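Local coordinates for protein CELL division inhibitor (Pyrococcus furiosus, PDB 1G3Q) that binds adenine nucleotide together with magnesium as a MinD-type cell division ATPase of the P-loop fold and probably hydrolyses ATP, at residues Thr20-Val25 against Ile211-Tyr216; Pro55-His60 against Glu70-Met75; Ala130-Glu135 against Ala161-Leu166; Val140-Ile145 against Val169-Gly174. All coordinates share one frame; numbering follows the deposited sequence.

Interaction 1: residues Thr20-Val25 against Ile211-Tyr216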
loop_
_atom_site.group_PDB
_atom_site.type_symbol
_atom_site.label_atom_id
_atom_site.label_comp_id
_atom_site.label_asym_id
_atom_site.label_seq_id
_atom_site.Cartn_x
_atom_site.Cartn_y
_atom_site.Cartn_z
ATOM N N THR A 20 -1.810 2.774 -1.162
ATOM C CA THR A 20 -0.367 2.849 -1.380
ATOM C C THR A 20 -0.019 4.007 -2.317
ATOM O O THR A 20 0.834 4.837 -2.003
ATOM C CB THR A 20 0.190 1.552 -2.010
ATOM O OG1 THR A 20 -0.093 0.433 -1.156
ATOM C CG2 THR A 20 1.698 1.668 -2.197
ATOM N N ALA A 21 -0.677 4.046 -3.472
ATOM C CA ALA A 21 -0.435 5.087 -4.469
ATOM C C ALA A 21 -0.754 6.501 -3.979
ATOM O O ALA A 21 0.073 7.404 -4.108
ATOM C CB ALA A 21 -1.229 4.785 -5.740
ATOM N N ASN A 22 -1.947 6.704 -3.423
ATOM C CA ASN A 22 -2.317 8.033 -2.943
ATOM C C ASN A 22 -1.479 8.503 -1.757
ATOM O O ASN A 22 -1.081 9.668 -1.699
ATOM C CB ASN A 22 -3.805 8.090 -2.583
ATOM C CG ASN A 22 -4.698 8.185 -3.813
ATOM O OD1 ASN A 22 -5.083 7.172 -4.400
ATOM N ND2 ASN A 22 -5.013 9.408 -4.217
ATOM N N LEU A 23 -1.207 7.605 -0.813
ATOM C CA LEU A 23 -0.399 7.969 0.347
ATOM C C LEU A 23 1.016 8.332 -0.112
ATOM O O LEU A 23 1.618 9.279 0.394
ATOM C CB LEU A 23 -0.353 6.811 1.354
ATOM C CG LEU A 23 0.431 7.049 2.651
ATOM C CD1 LEU A 23 -0.097 8.298 3.361
ATOM C CD2 LEU A 23 0.300 5.822 3.550
ATOM N N SER A 24 1.543 7.581 -1.076
ATOM C CA SER A 24 2.878 7.854 -1.601
ATOM C C SER A 24 2.972 9.274 -2.150
ATOM O O SER A 24 3.903 10.021 -1.825
ATOM C CB SER A 24 3.235 6.876 -2.725
ATOM O OG SER A 24 3.435 5.564 -2.236
ATOM N N VAL A 25 2.012 9.637 -2.996
ATOM C CA VAL A 25 1.998 10.959 -3.605
ATOM C C VAL A 25 1.771 12.054 -2.563
ATOM O O VAL A 25 2.407 13.108 -2.620
ATOM C CB VAL A 25 0.916 11.052 -4.711
ATOM C CG1 VAL A 25 0.922 12.443 -5.333
ATOM C CG2 VAL A 25 1.189 10.005 -5.797
ATOM N N ILE A 211 -3.017 8.510 -12.398
ATOM C CA ILE A 211 -2.634 9.652 -11.570
ATOM C C ILE A 211 -3.526 9.602 -10.338
ATOM O O ILE A 211 -4.733 9.829 -10.435
ATOM C CB ILE A 211 -2.889 10.998 -12.284
ATOM C CG1 ILE A 211 -2.110 11.063 -13.601
ATOM C CG2 ILE A 211 -2.466 12.149 -11.372
ATOM C CD1 ILE A 211 -2.453 12.302 -14.450
ATOM N N PRO A 212 -2.950 9.293 -9.166
ATOM C CA PRO A 212 -3.735 9.217 -7.928
ATOM C C PRO A 212 -4.599 10.451 -7.700
ATOM O O PRO A 212 -4.146 11.585 -7.877
ATOM C CB PRO A 212 -2.666 9.037 -6.855
ATOM C CG PRO A 212 -1.629 8.210 -7.577
ATOM C CD PRO A 212 -1.544 8.925 -8.918
ATOM N N ALA A 213 -5.845 10.215 -7.302
ATOM C CA ALA A 213 -6.797 11.289 -7.058
ATOM C C ALA A 213 -6.259 12.403 -6.172
ATOM O O ALA A 213 -6.609 13.569 -6.358
ATOM C CB ALA A 213 -8.077 10.719 -6.457
ATOM N N VAL A 214 -5.402 12.060 -5.215
ATOM C CA VAL A 214 -4.867 13.072 -4.315
ATOM C C VAL A 214 -4.250 14.218 -5.111
ATOM O O VAL A 214 -4.294 15.367 -4.678
ATOM C CB VAL A 214 -3.825 12.470 -3.325
ATOM C CG1 VAL A 214 -2.577 12.031 -4.064
ATOM C CG2 VAL A 214 -3.481 13.491 -2.247
ATOM N N LYS A 215 -3.696 13.913 -6.285
ATOM C CA LYS A 215 -3.105 14.958 -7.112
ATOM C C LYS A 215 -3.966 15.303 -8.326
ATOM O O LYS A 215 -4.122 16.473 -8.666
ATOM C CB LYS A 215 -1.705 14.558 -7.587
ATOM C CG LYS A 215 -0.942 15.729 -8.211
ATOM C CD LYS A 215 0.472 15.343 -8.624
ATOM C CE LYS A 215 1.199 16.536 -9.216
ATOM N NZ LYS A 215 2.553 16.182 -9.716
ATOM N N TYR A 216 -4.527 14.284 -8.972
ATOM C CA TYR A 216 -5.353 14.485 -10.161
ATOM C C TYR A 216 -6.573 15.370 -9.878
ATOM O O TYR A 216 -6.853 16.300 -10.629
ATOM C CB TYR A 216 -5.787 13.120 -10.719
ATOM C CG TYR A 216 -6.409 13.155 -12.106
ATOM C CD1 TYR A 216 -5.822 13.878 -13.146
ATOM C CD2 TYR A 216 -7.561 12.422 -12.387
ATOM C CE1 TYR A 216 -6.376 13.862 -14.440
ATOM C CE2 TYR A 216 -8.117 12.401 -13.667
ATOM C CZ TYR A 216 -7.522 13.123 -14.685
ATOM O OH TYR A 216 -8.093 13.116 -15.941
#
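Asn22 and Pro212 bring the two backbones together, their CA atoms 5.3 Å apart where the middle of helix 16-29 passes the start of the short helix 213-216. The first helix is the one that follows the phosphate-binding P-loop in this layered alpha-beta-alpha fold, and the second belongs to the C-terminal part of the chain, so the contact joins that part to the helix that follows the P-loop. Pro212 sits at the N-cap position and turns its ring toward helix 16-29. Its CG lies 3.9 Å from Ala21 CB and 3.8 Å from Val25 CG2, so the ring tip rests between side chains one helical turn apart. Val25 and Pro212 cross at about a right angle. With CG1 anti to its backbone N (chi1 -180°), Val25 holds CG2 for the proline and carries CG1 on to Lys215, whose CB is 4.1 Å away. Val214 slides past Val25 in the opposite direction, and its CG1 is 3.7 Å from Val25 CB. Asn22 runs antiparallel to the proline, with CG 3.8 Å from Pro212 CB, and the end of its side chain comes near the start of helix 213-216. Phe78 covers Pro212 from a loop, while Phe226 and Val227 of helix 221-235 back Asn22 and Val214. At the opening turn of helix 213-216, Pro212 O accepts from both Lys215 N and Tyr216 N, each at 2.9 Å.

Interaction 2: residues Pro55-His60 against Glu70-Met75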
loop_
_atom_site.group_PDB
_atom_site.type_symbol
_atom_site.label_atom_id
_atom_site.label_comp_id
_atom_site.label_asym_id
_atom_site.label_seq_id
_atom_site.Cartn_x
_atom_site.Cartn_y
_atom_site.Cartn_z
ATOM N N PRO A 55 8.306 -0.186 -17.443
ATOM C CA PRO A 55 9.551 -0.703 -16.862
ATOM C C PRO A 55 10.032 -2.056 -17.388
ATOM O O PRO A 55 9.286 -3.030 -17.392
ATOM C CB PRO A 55 9.237 -0.743 -15.370
ATOM C CG PRO A 55 7.785 -1.111 -15.359
ATOM C CD PRO A 55 7.214 -0.214 -16.449
ATOM N N ASP A 56 11.287 -2.113 -17.824
ATOM C CA ASP A 56 11.858 -3.360 -18.327
ATOM C C ASP A 56 12.352 -4.253 -17.194
ATOM O O ASP A 56 12.440 -5.473 -17.350
ATOM C CB ASP A 56 13.036 -3.088 -19.260
ATOM C CG ASP A 56 12.627 -2.405 -20.542
ATOM O OD1 ASP A 56 11.416 -2.340 -20.836
ATOM O OD2 ASP A 56 13.531 -1.945 -21.266
ATOM N N VAL A 57 12.695 -3.641 -16.064
ATOM C CA VAL A 57 13.206 -4.383 -14.917
ATOM C C VAL A 57 12.251 -4.204 -13.747
ATOM O O VAL A 57 11.879 -3.082 -13.410
ATOM C CB VAL A 57 14.606 -3.881 -14.507
ATOM C CG1 VAL A 57 15.178 -4.778 -13.421
ATOM C CG2 VAL A 57 15.527 -3.854 -15.722
ATOM N N THR A 58 11.866 -5.314 -13.125
ATOM C CA THR A 58 10.919 -5.268 -12.019
ATOM C C THR A 58 11.393 -6.014 -10.783
ATOM O O THR A 58 12.435 -6.668 -10.785
ATOM C CB THR A 58 9.574 -5.897 -12.428
ATOM O OG1 THR A 58 9.794 -7.263 -12.796
ATOM C CG2 THR A 58 8.959 -5.156 -13.615
ATOM N N LEU A 59 10.597 -5.917 -9.727
ATOM C CA LEU A 59 10.891 -6.604 -8.480
ATOM C C LEU A 59 10.960 -8.107 -8.765
ATOM O O LEU A 59 11.735 -8.834 -8.146
ATOM C CB LEU A 59 9.791 -6.306 -7.455
ATOM C CG LEU A 59 9.821 -7.038 -6.108
ATOM C CD1 LEU A 59 11.163 -6.830 -5.426
ATOM C CD2 LEU A 59 8.687 -6.524 -5.235
ATOM N N HIS A 60 10.156 -8.567 -9.721
ATOM C CA HIS A 60 10.139 -9.985 -10.072
ATOM C C HIS A 60 11.501 -10.445 -10.587
ATOM O O HIS A 60 11.939 -11.562 -10.297
ATOM C CB HIS A 60 9.053 -10.266 -11.118
ATOM C CG HIS A 60 7.659 -10.093 -10.598
ATOM N ND1 HIS A 60 7.135 -8.862 -10.268
ATOM C CD2 HIS A 60 6.687 -10.998 -10.340
ATOM C CE1 HIS A 60 5.898 -9.017 -9.831
ATOM N NE2 HIS A 60 5.602 -10.303 -9.865
ATOM N N GLU A 70 18.626 -2.136 -7.256
ATOM C CA GLU A 70 18.901 -0.763 -7.677
ATOM C C GLU A 70 18.386 -0.521 -9.094
ATOM O O GLU A 70 17.942 0.582 -9.423
ATOM C CB GLU A 70 20.410 -0.476 -7.666
ATOM C CG GLU A 70 21.057 -0.290 -6.303
ATOM C CD GLU A 70 21.035 -1.539 -5.447
ATOM O OE1 GLU A 70 21.078 -2.660 -6.004
ATOM O OE2 GLU A 70 20.993 -1.394 -4.205
ATOM N N ASP A 71 18.458 -1.549 -9.935
ATOM C CA ASP A 71 18.020 -1.422 -11.318
ATOM C C ASP A 71 16.521 -1.578 -11.538
ATOM O O ASP A 71 16.054 -1.551 -12.678
ATOM C CB ASP A 71 18.777 -2.413 -12.208
ATOM C CG ASP A 71 20.238 -2.042 -12.362
ATOM O OD1 ASP A 71 20.521 -0.831 -12.428
ATOM O OD2 ASP A 71 21.096 -2.946 -12.429
ATOM N N ALA A 72 15.772 -1.736 -10.453
ATOM C CA ALA A 72 14.325 -1.876 -10.548
ATOM C C ALA A 72 13.650 -0.673 -9.897
ATOM O O ALA A 72 12.447 -0.679 -9.649
ATOM C CB ALA A 72 13.873 -3.172 -9.882
ATOM N N ILE A 73 14.436 0.364 -9.622
ATOM C CA ILE A 73 13.900 1.584 -9.019
ATOM C C ILE A 73 13.684 2.635 -10.107
ATOM O O ILE A 73 14.625 3.046 -10.788
ATOM C CB ILE A 73 14.851 2.140 -7.939
ATOM C CG1 ILE A 73 14.943 1.137 -6.777
ATOM C CG2 ILE A 73 14.351 3.493 -7.447
ATOM C CD1 ILE A 73 15.887 1.549 -5.672
ATOM N N TYR A 74 12.439 3.071 -10.261
ATOM C CA TYR A 74 12.099 4.056 -11.279
ATOM C C TYR A 74 11.536 5.348 -10.722
ATOM O O TYR A 74 10.987 5.381 -9.627
ATOM C CB TYR A 74 11.064 3.483 -12.250
ATOM C CG TYR A 74 11.582 2.379 -13.133
ATOM C CD1 TYR A 74 11.807 1.100 -12.628
ATOM C CD2 TYR A 74 11.864 2.618 -14.481
ATOM C CE1 TYR A 74 12.298 0.085 -13.445
ATOM C CE2 TYR A 74 12.356 1.617 -15.300
ATOM C CZ TYR A 74 12.570 0.353 -14.777
ATOM O OH TYR A 74 13.058 -0.638 -15.592
ATOM N N MET A 75 11.669 6.409 -11.509
ATOM C CA MET A 75 11.131 7.713 -11.146
ATOM C C MET A 75 9.654 7.632 -11.508
ATOM O O MET A 75 9.235 6.717 -12.220
ATOM C CB MET A 75 11.748 8.811 -12.019
ATOM C CG MET A 75 11.259 8.740 -13.485
ATOM S SD MET A 75 11.776 10.085 -14.609
ATOM C CE MET A 75 10.435 11.280 -14.390
#
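The ring of Tyr74 has Pro55 on one face and the backbone of Val57 at its edge. Pro55 CB makes a CH-pi contact 3.8 Å from the ring centroid, 21° off the normal and shifted toward the rim; its closest ring atom is CZ. Tyr74 CG stands anti to its own carbonyl carbon, beside the backbone N (chi1 -69°), which starts the ring toward 55-57. At the edge, near the ring plane, Val57 O approaches Tyr74 CE1 to 3.2 Å. The phenol oxygen is gripped from the same segment: Val57 N donates to Tyr74 OH over 3.1 Å, a nearly straight bond at 160°. Ring and hydroxyl therefore both lie against the backbone of 55-57. Val57 places its side chain across the tyrosine at about a right angle and packs chiefly on a carbonyl, with CB 3.3 Å from Asp71 O; CG1 also comes near Ala72 CB. Further along, Ala72 CB rests 3.9 Å from the carbonyl carbon of Thr58, the N-cap residue of helix 59-63. Thr58 OG1 accepts a weak bond from His60 N, and Thr58 N donates to Asp61. Leu84 of strand 81-84 touches both Leu59 and Ala72, and Tyr74 bonds through its backbone to Val83. The contact thus closes the excursion through helix 59-63 onto strand 74-75, the antiparallel edge strand that extends the otherwise parallel sheet of this MinD-family P-loop ATPase.

Interaction 3: residues Ala130-Glu135 against Ala161-Leu166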
loop_
_atom_site.group_PDB
_atom_site.type_symbol
_atom_site.label_atom_id
_atom_site.label_comp_id
_atom_site.label_asym_id
_atom_site.label_seq_id
_atom_site.Cartn_x
_atom_site.Cartn_y
_atom_site.Cartn_z
ATOM N N ALA A 130 5.369 -10.491 1.708
ATOM C CA ALA A 130 5.304 -9.058 1.465
ATOM C C ALA A 130 5.086 -8.302 2.771
ATOM O O ALA A 130 5.860 -7.408 3.113
ATOM C CB ALA A 130 4.177 -8.745 0.475
ATOM N N MET A 131 4.042 -8.668 3.506
ATOM C CA MET A 131 3.734 -8.000 4.766
ATOM C C MET A 131 4.905 -8.037 5.739
ATOM O O MET A 131 5.203 -7.037 6.395
ATOM C CB MET A 131 2.506 -8.636 5.426
ATOM C CG MET A 131 1.239 -8.550 4.589
ATOM S SD MET A 131 -0.214 -9.124 5.484
ATOM C CE MET A 131 0.087 -10.908 5.481
ATOM N N LEU A 132 5.571 -9.186 5.828
ATOM C CA LEU A 132 6.697 -9.339 6.739
ATOM C C LEU A 132 7.954 -8.603 6.295
ATOM O O LEU A 132 8.987 -8.664 6.974
ATOM C CB LEU A 132 7.012 -10.821 6.956
ATOM C CG LEU A 132 5.950 -11.593 7.748
ATOM C CD1 LEU A 132 6.350 -13.060 7.854
ATOM C CD2 LEU A 132 5.802 -10.982 9.130
ATOM N N SER A 133 7.873 -7.915 5.160
ATOM C CA SER A 133 9.007 -7.144 4.660
ATOM C C SER A 133 8.984 -5.762 5.305
ATOM O O SER A 133 9.953 -5.006 5.209
ATOM C CB SER A 133 8.941 -6.994 3.134
ATOM O OG SER A 133 9.185 -8.225 2.477
ATOM N N GLY A 134 7.873 -5.438 5.958
ATOM C CA GLY A 134 7.742 -4.143 6.608
ATOM C C GLY A 134 8.007 -4.160 8.107
ATOM O O GLY A 134 8.106 -5.224 8.715
ATOM N N GLU A 135 8.126 -2.972 8.697
ATOM C CA GLU A 135 8.377 -2.819 10.131
ATOM C C GLU A 135 7.094 -2.333 10.792
ATOM O O GLU A 135 6.869 -2.548 11.983
ATOM C CB GLU A 135 9.461 -1.770 10.380
ATOM C CG GLU A 135 10.724 -1.944 9.572
ATOM C CD GLU A 135 11.604 -0.706 9.622
ATOM O OE1 GLU A 135 11.107 0.401 9.296
ATOM O OE2 GLU A 135 12.791 -0.839 9.981
ATOM N N ALA A 161 4.221 -11.042 14.825
ATOM C CA ALA A 161 5.427 -11.199 14.021
ATOM C C ALA A 161 6.448 -10.108 14.332
ATOM O O ALA A 161 7.587 -10.163 13.869
ATOM C CB ALA A 161 5.074 -11.183 12.536
ATOM N N GLY A 162 6.034 -9.112 15.111
ATOM C CA GLY A 162 6.947 -8.043 15.475
ATOM C C GLY A 162 6.696 -6.679 14.856
ATOM O O GLY A 162 7.375 -5.714 15.204
ATOM N N LEU A 163 5.731 -6.580 13.946
ATOM C CA LEU A 163 5.436 -5.302 13.306
ATOM C C LEU A 163 4.609 -4.360 14.171
ATOM O O LEU A 163 3.706 -4.786 14.893
ATOM C CB LEU A 163 4.692 -5.513 11.980
ATOM C CG LEU A 163 5.424 -6.148 10.797
ATOM C CD1 LEU A 163 5.590 -7.644 11.024
ATOM C CD2 LEU A 163 4.623 -5.889 9.521
ATOM N N ALA A 164 4.922 -3.070 14.080
ATOM C CA ALA A 164 4.194 -2.046 14.815
ATOM C C ALA A 164 2.936 -1.735 14.013
ATOM O O ALA A 164 3.019 -1.311 12.854
ATOM C CB ALA A 164 5.051 -0.794 14.956
ATOM N N ILE A 165 1.773 -1.957 14.616
ATOM C CA ILE A 165 0.512 -1.701 13.935
ATOM C C ILE A 165 0.106 -0.248 14.143
ATOM O O ILE A 165 -0.337 0.142 15.226
ATOM C CB ILE A 165 -0.608 -2.617 14.464
ATOM C CG1 ILE A 165 -0.096 -4.057 14.584
ATOM C CG2 ILE A 165 -1.808 -2.552 13.529
ATOM C CD1 ILE A 165 0.462 -4.645 13.293
ATOM N N LEU A 166 0.264 0.550 13.092
ATOM C CA LEU A 166 -0.058 1.971 13.132
ATOM C C LEU A 166 -1.535 2.236 13.374
ATOM O O LEU A 166 -1.901 3.185 14.071
ATOM C CB LEU A 166 0.354 2.631 11.815
ATOM C CG LEU A 166 1.831 2.562 11.431
ATOM C CD1 LEU A 166 2.028 3.178 10.052
ATOM C CD2 LEU A 166 2.661 3.299 12.466
#
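Leu163 packs against the type I turn from Met131 to Gly134 that ends helix 125-131. Its CG stands anti to its own carbonyl carbon (chi1 -69°), and chi2 of 75°, an uncommon partner for that first torsion in leucine, places CD1 toward Leu132, whose CD2 it meets at 3.8 Å. CD2 of Leu163 dips toward the turn, 3.4 Å from Met131 O and slightly further from Gly134 O. CG itself lies 3.5 Å from Gly134 O, so much of this leucine packs on carbonyl oxygens. Met131 O has its polar needs met by Gly134 N within the turn and by the hydroxyl of Ser6. Leu132 crosses Leu163 at about a right angle. Its chain is more conventional, with CD1 anti to CA (chi2 178°), and CD2 is the methyl that reaches across, pressing tightly on Ala161 CB at 3.5 Å. Beyond the leucines the backbones join: Ala164 N donates to Glu135 O over 2.9 Å, and Leu163 CA adds a CA-H...O contact to the same oxygen at 3.4 Å. Glu135 CB points away from 161-166; its carboxylate forms a salt bridge with Lys109 and accepts from Ile4 N. Gly162, with positive phi, closes helix 145-160 in a Schellman motif and swings the chain into strand 164-173. Such an arrangement belongs to a beta-alpha-beta crossover, in which the returning strand starts alongside the beginning of its parallel neighbour, strand 136-141.

Interaction 4: residues Val140-Ile145 against Val169-Gly174. With ADP (adenosine-5'-diphosphate), chain C.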
loop_
_atom_site.group_PDB
_atom_site.type_symbol
_atom_site.label_atom_id
_atom_site.label_comp_id
_atom_site.label_asym_id
_atom_site.label_seq_id
_atom_site.Cartn_x
_atom_site.Cartn_y
_atom_site.Cartn_z
ATOM N N VAL A 140 -5.906 -1.925 5.960
ATOM C CA VAL A 140 -6.882 -1.349 5.046
ATOM C C VAL A 140 -8.098 -2.264 5.041
ATOM O O VAL A 140 -7.975 -3.469 4.823
ATOM C CB VAL A 140 -6.326 -1.240 3.609
ATOM C CG1 VAL A 140 -7.394 -0.689 2.685
ATOM C CG2 VAL A 140 -5.100 -0.338 3.593
ATOM N N THR A 141 -9.270 -1.691 5.284
ATOM C CA THR A 141 -10.494 -2.474 5.329
ATOM C C THR A 141 -11.697 -1.684 4.836
ATOM O O THR A 141 -11.645 -0.461 4.717
ATOM C CB THR A 141 -10.793 -2.932 6.769
ATOM O OG1 THR A 141 -11.964 -3.759 6.782
ATOM C CG2 THR A 141 -11.033 -1.721 7.664
ATOM N N ASN A 142 -12.776 -2.400 4.544
ATOM C CA ASN A 142 -14.012 -1.771 4.105
ATOM C C ASN A 142 -14.988 -1.885 5.275
ATOM O O ASN A 142 -14.722 -2.610 6.232
ATOM C CB ASN A 142 -14.562 -2.470 2.862
ATOM C CG ASN A 142 -13.617 -2.371 1.678
ATOM O OD1 ASN A 142 -12.924 -1.365 1.506
ATOM N ND2 ASN A 142 -13.596 -3.408 0.847
ATOM N N PRO A 143 -16.119 -1.163 5.219
ATOM C CA PRO A 143 -17.127 -1.186 6.288
ATOM C C PRO A 143 -17.921 -2.486 6.467
ATOM O O PRO A 143 -19.040 -2.456 6.979
ATOM C CB PRO A 143 -18.040 -0.011 5.927
ATOM C CG PRO A 143 -17.146 0.901 5.134
ATOM C CD PRO A 143 -16.406 -0.078 4.266
ATOM N N GLU A 144 -17.357 -3.617 6.051
ATOM C CA GLU A 144 -18.035 -4.907 6.196
ATOM C C GLU A 144 -17.471 -5.640 7.405
ATOM O O GLU A 144 -16.257 -5.759 7.549
ATOM C CB GLU A 144 -17.829 -5.775 4.953
ATOM C CG GLU A 144 -18.536 -5.291 3.699
ATOM C CD GLU A 144 -18.278 -6.202 2.510
ATOM O OE1 GLU A 144 -17.099 -6.353 2.121
ATOM O OE2 GLU A 144 -19.252 -6.773 1.968
ATOM N N ILE A 145 -18.349 -6.148 8.267
ATOM C CA ILE A 145 -17.892 -6.851 9.460
ATOM C C ILE A 145 -16.912 -7.974 9.125
ATOM O O ILE A 145 -15.888 -8.127 9.793
ATOM C CB ILE A 145 -19.084 -7.431 10.274
ATOM C CG1 ILE A 145 -18.573 -8.026 11.590
ATOM C CG2 ILE A 145 -19.810 -8.502 9.467
ATOM C CD1 ILE A 145 -17.822 -7.036 12.466
ATOM N N VAL A 169 -7.336 2.039 8.124
ATOM C CA VAL A 169 -8.011 2.991 7.257
ATOM C C VAL A 169 -9.348 2.374 6.881
ATOM O O VAL A 169 -9.407 1.220 6.452
ATOM C CB VAL A 169 -7.207 3.244 5.957
ATOM C CG1 VAL A 169 -8.004 4.143 5.016
ATOM C CG2 VAL A 169 -5.861 3.878 6.287
ATOM N N LEU A 170 -10.424 3.132 7.060
ATOM C CA LEU A 170 -11.752 2.649 6.708
ATOM C C LEU A 170 -12.023 3.201 5.318
ATOM O O LEU A 170 -12.440 4.347 5.165
ATOM C CB LEU A 170 -12.799 3.170 7.695
ATOM C CG LEU A 170 -14.235 2.677 7.493
ATOM C CD1 LEU A 170 -14.289 1.162 7.652
ATOM C CD2 LEU A 170 -15.147 3.350 8.511
ATOM N N ASN A 171 -11.776 2.380 4.305
ATOM C CA ASN A 171 -11.959 2.807 2.927
ATOM C C ASN A 171 -13.323 2.471 2.334
ATOM O O ASN A 171 -14.021 1.566 2.801
ATOM C CB ASN A 171 -10.842 2.211 2.062
ATOM C CG ASN A 171 -10.863 2.732 0.639
ATOM O OD1 ASN A 171 -11.087 3.920 0.407
ATOM N ND2 ASN A 171 -10.614 1.847 -0.321
ATOM N N ARG A 172 -13.693 3.227 1.304
ATOM C CA ARG A 172 -14.953 3.045 0.598
ATOM C C ARG A 172 -16.171 3.238 1.499
ATOM O O ARG A 172 -17.184 2.554 1.350
ATOM C CB ARG A 172 -14.973 1.661 -0.050
ATOM C CG ARG A 172 -13.636 1.309 -0.690
ATOM C CD ARG A 172 -13.762 0.262 -1.772
ATOM N NE ARG A 172 -14.547 0.739 -2.908
ATOM C CZ ARG A 172 -14.667 0.079 -4.055
ATOM N NH1 ARG A 172 -14.047 -1.081 -4.217
ATOM N NH2 ARG A 172 -15.414 0.570 -5.034
ATOM N N TYR A 173 -16.070 4.180 2.431
ATOM C CA TYR A 173 -17.175 4.450 3.338
ATOM C C TYR A 173 -18.238 5.292 2.644
ATOM O O TYR A 173 -17.931 6.309 2.025
ATOM C CB TYR A 173 -16.683 5.182 4.587
ATOM C CG TYR A 173 -17.786 5.442 5.588
ATOM C CD1 TYR A 173 -18.399 4.389 6.267
ATOM C CD2 TYR A 173 -18.246 6.736 5.827
ATOM C CE1 TYR A 173 -19.447 4.618 7.160
ATOM C CE2 TYR A 173 -19.295 6.975 6.717
ATOM C CZ TYR A 173 -19.890 5.912 7.379
ATOM O OH TYR A 173 -20.922 6.144 8.256
ATOM N N GLY A 174 -19.492 4.864 2.752
ATOM C CA GLY A 174 -20.579 5.593 2.127
ATOM C C GLY A 174 -21.048 4.902 0.863
ATOM O O GLY A 174 -21.962 5.370 0.184
HETATM P PB ADP C . -6.810 -3.826 -3.792
HETATM O O1B ADP C . -7.111 -5.085 -4.442
HETATM O O2B ADP C . -7.109 -3.921 -2.354
HETATM O O3B ADP C . -5.282 -3.224 -4.013
HETATM P PA ADP C . -7.565 -1.505 -5.225
HETATM O O1A ADP C . -7.081 -1.782 -6.533
HETATM O O2A ADP C . -6.787 -0.523 -4.516
HETATM O O3A ADP C . -7.754 -2.739 -4.363
HETATM O "O5'" ADP C . -8.953 -0.957 -5.405
HETATM C "C5'" ADP C . -10.039 -1.686 -6.096
HETATM C "C4'" ADP C . -10.842 -0.789 -6.968
HETATM O "O4'" ADP C . -11.720 0.072 -6.188
HETATM C "C3'" ADP C . -10.044 0.160 -7.805
HETATM O "O3'" ADP C . -10.536 0.179 -9.143
HETATM C "C2'" ADP C . -10.200 1.518 -7.192
HETATM O "O2'" ADP C . -10.168 2.619 -8.098
HETATM C "C1'" ADP C . -11.493 1.475 -6.496
HETATM N N9 ADP C . -11.498 2.161 -5.174
HETATM C C8 ADP C . -10.716 2.000 -4.019
HETATM N N7 ADP C . -11.005 2.792 -3.027
HETATM C C5 ADP C . -12.046 3.544 -3.520
HETATM C C6 ADP C . -12.823 4.594 -2.952
HETATM N N6 ADP C . -12.577 5.003 -1.707
HETATM N N1 ADP C . -13.831 5.168 -3.730
HETATM C C2 ADP C . -14.062 4.731 -5.006
HETATM N N3 ADP C . -13.371 3.741 -5.622
HETATM C C4 ADP C . -12.374 3.183 -4.831
#
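Thr141 and Asn171 join the parallel strands 136-141 and 164-173: Asn171 N donates to Thr141 O (2.9 Å) and Thr141 N to Val169 O (3.1 Å). From near the end of its strand Asn171 reaches for the nucleotide. Its CB passes 3.9 Å from Thr141 O; CG, anti to the backbone N (chi1 -173°), stands before the adenine, about equally far from N6 and N7. At the tip, OD1 accepts from ADP N6 at 2.8 Å, and ND2 donates to ADP N7 at 2.9 Å, 167° at the hydrogen, while also bonding to Thr14 O of the P-loop. Next in the chain, Arg172 lays one guanidinium face against the nucleotide, with ADP C4 3.6 Å above the plane; its NE forms a salt bridge with Glu199. Pro143 CG packs against Leu170 CD1 and, in plane, against the edge of the Tyr173 ring at CD1, where the chain turns its corner. The amide thus matches an acceptor to the amino group and a donor to N7, a pairing that reads the Hoogsteen edge of adenine and would suit guanine poorly, since guanine carries an oxygen at that position.

How the interactions relate
Interactions 3 and 4 lie at two ends of one beta-alpha-beta unit, their centres about 21 Å apart: both use strand 164-173, and strand 136-141 beside it runs from one to the other. Their segments alternate along the chain. Interaction 2 closes earlier in sequence and lies at the 74-75 edge of the same sheet, its centre about 32 Å from that of interaction 4. Interaction 1 spans all three, tying helix 16-29 to the C-terminal region; its centre and that of interaction 4 are about 18 Å apart. Interaction 4 contributes Asn171 and Arg172 to the ADP pocket, and helix 16-29 of interaction 1 begins at the P-loop. None of the four touches another side to side.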